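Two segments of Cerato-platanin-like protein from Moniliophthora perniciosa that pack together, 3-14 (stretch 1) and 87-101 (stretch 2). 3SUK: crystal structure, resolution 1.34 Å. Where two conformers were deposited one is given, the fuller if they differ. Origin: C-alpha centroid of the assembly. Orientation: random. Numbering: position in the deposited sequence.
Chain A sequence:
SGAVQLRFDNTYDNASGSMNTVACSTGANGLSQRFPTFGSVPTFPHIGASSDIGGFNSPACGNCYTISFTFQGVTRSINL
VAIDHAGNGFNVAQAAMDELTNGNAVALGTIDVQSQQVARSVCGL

Stretch 1 3-14: AVQLRFDNTYDN
Stretch 2 87-101: GNGFNVAQAAMDELT

Stretch 2 runs as a loop, a short strand (90-92) and a helix starting at Gln94, and its strand lies parallel to strand 4-8, the axes 4.5 Å apart at closest and 25° off parallel. Asn88, chi1 t, opens the contact: its O accepts a weak hydrogen bond from Arg7 NH1 (2.8 Å), and a water joins Asn88 OD1 to Gln5 N. Gly89 follows at phi/psi 65/-134, a positive phi that favours glycine; an ideal CB there would sit 2.2 Å from Gln5 O, so the close backbone approach depends on its absence.

The register pairs Leu6 with Phe90, Arg7 with Asn91 and Phe8 with Val92, CA-CA 4.7, 5.0 and 4.6 Å. Its ladder is Phe90 N to Gln5 O (2.9 Å), Arg7 N to Phe90 O (3.0 Å), Val92 N to Arg7 O (2.9 Å) and Asp9 N to Val92 O (2.8 Å). Phe90 (m) and Val92 (m) share a sheet face with Leu6 (t) and Phe8 (p); Leu6 CD2 lies 3.8 Å from Val92 CG2, while Val4 CG2 reaches Phe90 CE2 at 3.7 Å. On the other face Asn91 (m) meets Arg7 (p, t, p), whose NH1 makes a weak hydrogen bond to Asn91 OD1 (3.3 Å).

Ala93, phi/psi -60/144, takes the N-cap position, its CB 3.9 Å from Tyr12 CB. With no side-chain acceptor on Ala93, Asp13 (m) serves the helix start from the other stretch: OD2 accepts from Gln94 N (2.7 Å) and OD1 from Ala95 N (3.0 Å). Gln94, t,t, lays CG over the Phe8 ring, 4.1 Å from its centroid, and OE1 accepts from Asn10 ND2 (3.1 Å). One turn on, all-trans Met97 brings SD to the Phe8 ring edge, 3.8 Å from CD2, and CG within 3.7 Å of Leu6 CD2. Leu100 (t, p) closes the apolar patch, CD2 4.0 Å from Leu6 CD1.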

# COMPACT_ATOMS: atom_id res chain seq x y z
N ALA A 3 15.25 -5.57 3.88
CA ALA A 3 14.24 -4.62 4.26
C ALA A 3 13.89 -3.70 3.08
O ALA A 3 14.66 -3.57 2.16
CB ALA A 3 14.70 -3.86 5.47
N VAL A 4 12.70 -3.12 3.09
CA VAL A 4 12.34 -2.13 2.10
C VAL A 4 11.93 -0.86 2.84
O VAL A 4 11.51 -0.92 3.95
CB VAL A 4 11.24 -2.62 1.10
CG1 VAL A 4 11.57 -3.99 0.60
CG2 VAL A 4 9.90 -2.61 1.70
N GLN A 5 12.08 0.28 2.20
CA GLN A 5 11.67 1.52 2.92
C GLN A 5 10.15 1.75 2.81
O GLN A 5 9.51 1.30 1.89
CB GLN A 5 12.43 2.76 2.42
CG GLN A 5 13.98 2.79 2.64
CD GLN A 5 14.41 4.22 2.72
OE1 GLN A 5 14.25 4.96 1.75
NE2 GLN A 5 14.83 4.66 3.92
N LEU A 6 9.62 2.34 3.87
CA LEU A 6 8.20 2.67 3.93
C LEU A 6 8.03 4.07 4.49
O LEU A 6 8.60 4.38 5.48
CB LEU A 6 7.43 1.62 4.75
CG LEU A 6 5.91 1.82 4.78
CD1 LEU A 6 5.20 0.50 4.82
CD2 LEU A 6 5.48 2.65 5.95
N ARG A 7 7.16 4.85 3.86
CA ARG A 7 6.80 6.19 4.30
C ARG A 7 5.29 6.32 4.03
O ARG A 7 4.67 5.40 3.56
CB ARG A 7 7.57 7.28 3.55
CG ARG A 7 7.37 7.20 2.07
CD ARG A 7 8.44 7.93 1.19
NE ARG A 7 9.79 7.37 1.20
CZ ARG A 7 10.18 6.10 0.92
NH1 ARG A 7 9.36 5.03 0.63
NH2 ARG A 7 11.48 5.91 0.99
N PHE A 8 4.72 7.45 4.40
CA PHE A 8 3.31 7.66 4.19
C PHE A 8 3.05 8.81 3.25
O PHE A 8 3.86 9.66 3.03
CB PHE A 8 2.53 7.80 5.52
CG PHE A 8 2.74 9.12 6.23
CD1 PHE A 8 1.99 10.24 5.92
CD2 PHE A 8 3.69 9.22 7.19
CE1 PHE A 8 2.18 11.39 6.54
CE2 PHE A 8 3.86 10.40 7.85
CZ PHE A 8 3.11 11.49 7.51
N ASP A 9 1.90 8.70 2.64
CA ASP A 9 1.41 9.71 1.68
C ASP A 9 -0.08 9.82 1.93
O ASP A 9 -0.81 8.89 1.70
CB ASP A 9 1.71 9.21 0.26
CG ASP A 9 1.26 10.19 -0.84
OD1 ASP A 9 0.46 11.03 -0.59
OD2 ASP A 9 1.74 10.05 -1.96
N ASN A 10 -0.51 11.02 2.37
CA ASN A 10 -1.88 11.29 2.74
C ASN A 10 -2.88 11.24 1.58
O ASN A 10 -4.03 11.21 1.80
CB ASN A 10 -2.00 12.64 3.47
CG ASN A 10 -1.27 12.66 4.80
OD1 ASN A 10 -0.42 13.48 5.00
ND2 ASN A 10 -1.60 11.75 5.67
N THR A 11 -2.41 11.20 0.35
CA THR A 11 -3.26 11.01 -0.83
C THR A 11 -4.10 9.76 -0.56
O THR A 11 -5.28 9.76 -0.73
CB THR A 11 -2.33 10.72 -2.07
OG1 THR A 11 -1.65 11.93 -2.42
CG2 THR A 11 -3.13 10.27 -3.23
N TYR A 12 -3.50 8.70 -0.03
CA TYR A 12 -4.19 7.42 0.17
C TYR A 12 -5.12 7.32 1.37
O TYR A 12 -5.81 6.37 1.49
CB TYR A 12 -3.16 6.25 0.16
CG TYR A 12 -2.21 6.32 -1.03
CD1 TYR A 12 -2.69 6.31 -2.33
CD2 TYR A 12 -0.85 6.42 -0.84
CE1 TYR A 12 -1.82 6.39 -3.42
CE2 TYR A 12 -0.00 6.53 -1.91
CZ TYR A 12 -0.47 6.53 -3.18
OH TYR A 12 0.38 6.62 -4.25
N ASP A 13 -5.05 8.31 2.24
CA ASP A 13 -5.86 8.34 3.46
C ASP A 13 -7.30 8.68 3.19
O ASP A 13 -8.14 8.48 4.01
CB ASP A 13 -5.29 9.30 4.50
CG ASP A 13 -4.14 8.69 5.22
OD1 ASP A 13 -4.41 7.78 6.00
OD2 ASP A 13 -3.04 9.08 4.95
N ASN A 14 -7.54 9.17 2.00
CA ASN A 14 -8.85 9.67 1.62
C ASN A 14 -9.64 8.61 0.81
O ASN A 14 -9.35 8.36 -0.33
CB ASN A 14 -8.66 11.04 0.88
CG ASN A 14 -7.94 12.15 1.78
OD1 ASN A 14 -8.53 12.69 2.70
ND2 ASN A 14 -6.70 12.44 1.49
N GLY A 87 8.73 5.55 -6.01
CA GLY A 87 10.12 5.55 -6.39
C GLY A 87 10.99 4.59 -5.61
O GLY A 87 11.99 4.22 -6.07
N ASN A 88 10.63 4.29 -4.38
CA ASN A 88 11.51 3.50 -3.52
C ASN A 88 10.74 2.81 -2.38
O ASN A 88 10.46 3.43 -1.40
CB ASN A 88 12.58 4.47 -2.95
CG ASN A 88 13.50 3.86 -1.96
OD1 ASN A 88 13.77 2.72 -1.98
ND2 ASN A 88 14.06 4.70 -1.14
N GLY A 89 10.51 1.52 -2.49
CA GLY A 89 9.66 0.81 -1.53
C GLY A 89 8.20 1.24 -1.52
O GLY A 89 7.62 1.39 -2.56
N PHE A 90 7.65 1.45 -0.34
CA PHE A 90 6.22 1.74 -0.20
C PHE A 90 5.93 3.17 0.24
O PHE A 90 6.56 3.68 1.13
CB PHE A 90 5.55 0.83 0.87
CG PHE A 90 5.51 -0.63 0.54
CD1 PHE A 90 4.55 -1.12 -0.30
CD2 PHE A 90 6.38 -1.53 1.15
CE1 PHE A 90 4.50 -2.44 -0.58
CE2 PHE A 90 6.32 -2.87 0.85
CZ PHE A 90 5.35 -3.30 -0.01
N ASN A 91 4.94 3.77 -0.39
CA ASN A 91 4.31 4.96 0.15
C ASN A 91 2.85 4.62 0.47
O ASN A 91 2.07 4.43 -0.39
CB ASN A 91 4.30 6.11 -0.86
CG ASN A 91 5.64 6.39 -1.51
OD1 ASN A 91 6.68 6.16 -0.99
ND2 ASN A 91 5.55 6.90 -2.70
N VAL A 92 2.53 4.60 1.75
CA VAL A 92 1.23 4.10 2.21
C VAL A 92 0.36 5.14 2.89
O VAL A 92 0.81 6.16 3.25
CB VAL A 92 1.39 2.83 3.14
CG1 VAL A 92 2.24 1.76 2.41
CG2 VAL A 92 1.95 3.21 4.53
N ALA A 93 -0.91 4.82 3.07
CA ALA A 93 -1.78 5.75 3.80
C ALA A 93 -1.19 5.94 5.20
O ALA A 93 -0.69 5.03 5.78
CB ALA A 93 -3.20 5.19 3.87
N GLN A 94 -1.30 7.14 5.73
CA GLN A 94 -0.80 7.36 7.06
C GLN A 94 -1.49 6.37 8.02
O GLN A 94 -0.86 5.84 8.90
CB GLN A 94 -1.10 8.81 7.51
CG GLN A 94 -0.48 9.12 8.87
CD GLN A 94 -0.95 10.45 9.41
OE1 GLN A 94 -0.99 11.41 8.70
NE2 GLN A 94 -1.25 10.49 10.70
N ALA A 95 -2.76 6.12 7.83
CA ALA A 95 -3.46 5.26 8.76
C ALA A 95 -2.83 3.86 8.81
O ALA A 95 -2.72 3.27 9.88
CB ALA A 95 -4.90 5.19 8.39
N ALA A 96 -2.40 3.37 7.66
CA ALA A 96 -1.71 2.11 7.57
C ALA A 96 -0.37 2.12 8.28
O ALA A 96 -0.07 1.20 8.96
CB ALA A 96 -1.54 1.69 6.14
N MET A 97 0.42 3.15 8.08
CA MET A 97 1.69 3.29 8.77
C MET A 97 1.45 3.43 10.27
O MET A 97 2.21 2.93 11.05
CB MET A 97 2.52 4.44 8.23
CG MET A 97 3.90 4.45 8.78
SD MET A 97 4.93 5.71 7.99
CE MET A 97 6.50 5.48 8.81
N ASP A 98 0.39 4.13 10.66
CA ASP A 98 0.10 4.22 12.08
C ASP A 98 -0.23 2.85 12.68
O ASP A 98 0.21 2.55 13.75
CB ASP A 98 -1.01 5.24 12.34
CG ASP A 98 -0.49 6.67 12.45
OD1 ASP A 98 0.56 6.87 13.02
OD2 ASP A 98 -1.18 7.57 11.93
N GLU A 99 -0.96 2.03 11.98
CA GLU A 99 -1.28 0.69 12.47
C GLU A 99 -0.00 -0.16 12.59
O GLU A 99 0.18 -0.88 13.53
CB GLU A 99 -2.32 0.04 11.57
CG GLU A 99 -3.70 0.62 11.73
CD GLU A 99 -4.65 0.03 10.71
OE1 GLU A 99 -4.82 -1.19 10.76
OE2 GLU A 99 -5.25 0.80 9.93
N LEU A 100 0.89 -0.01 11.64
CA LEU A 100 2.14 -0.72 11.57
C LEU A 100 3.05 -0.36 12.70
O LEU A 100 3.89 -1.12 13.04
CB LEU A 100 2.82 -0.47 10.23
CG LEU A 100 3.88 -1.40 9.76
CD1 LEU A 100 3.39 -2.86 9.71
CD2 LEU A 100 4.29 -0.99 8.39
N THR A 101 2.92 0.85 13.22
CA THR A 101 3.86 1.43 14.16
C THR A 101 3.24 1.82 15.52
O THR A 101 3.87 2.49 16.26
CB THR A 101 4.54 2.71 13.58
OG1 THR A 101 3.55 3.70 13.32
CG2 THR A 101 5.28 2.43 12.33
O HOH W 1 13.23 0.37 -0.44
O HOH W 2 2.82 7.94 -3.57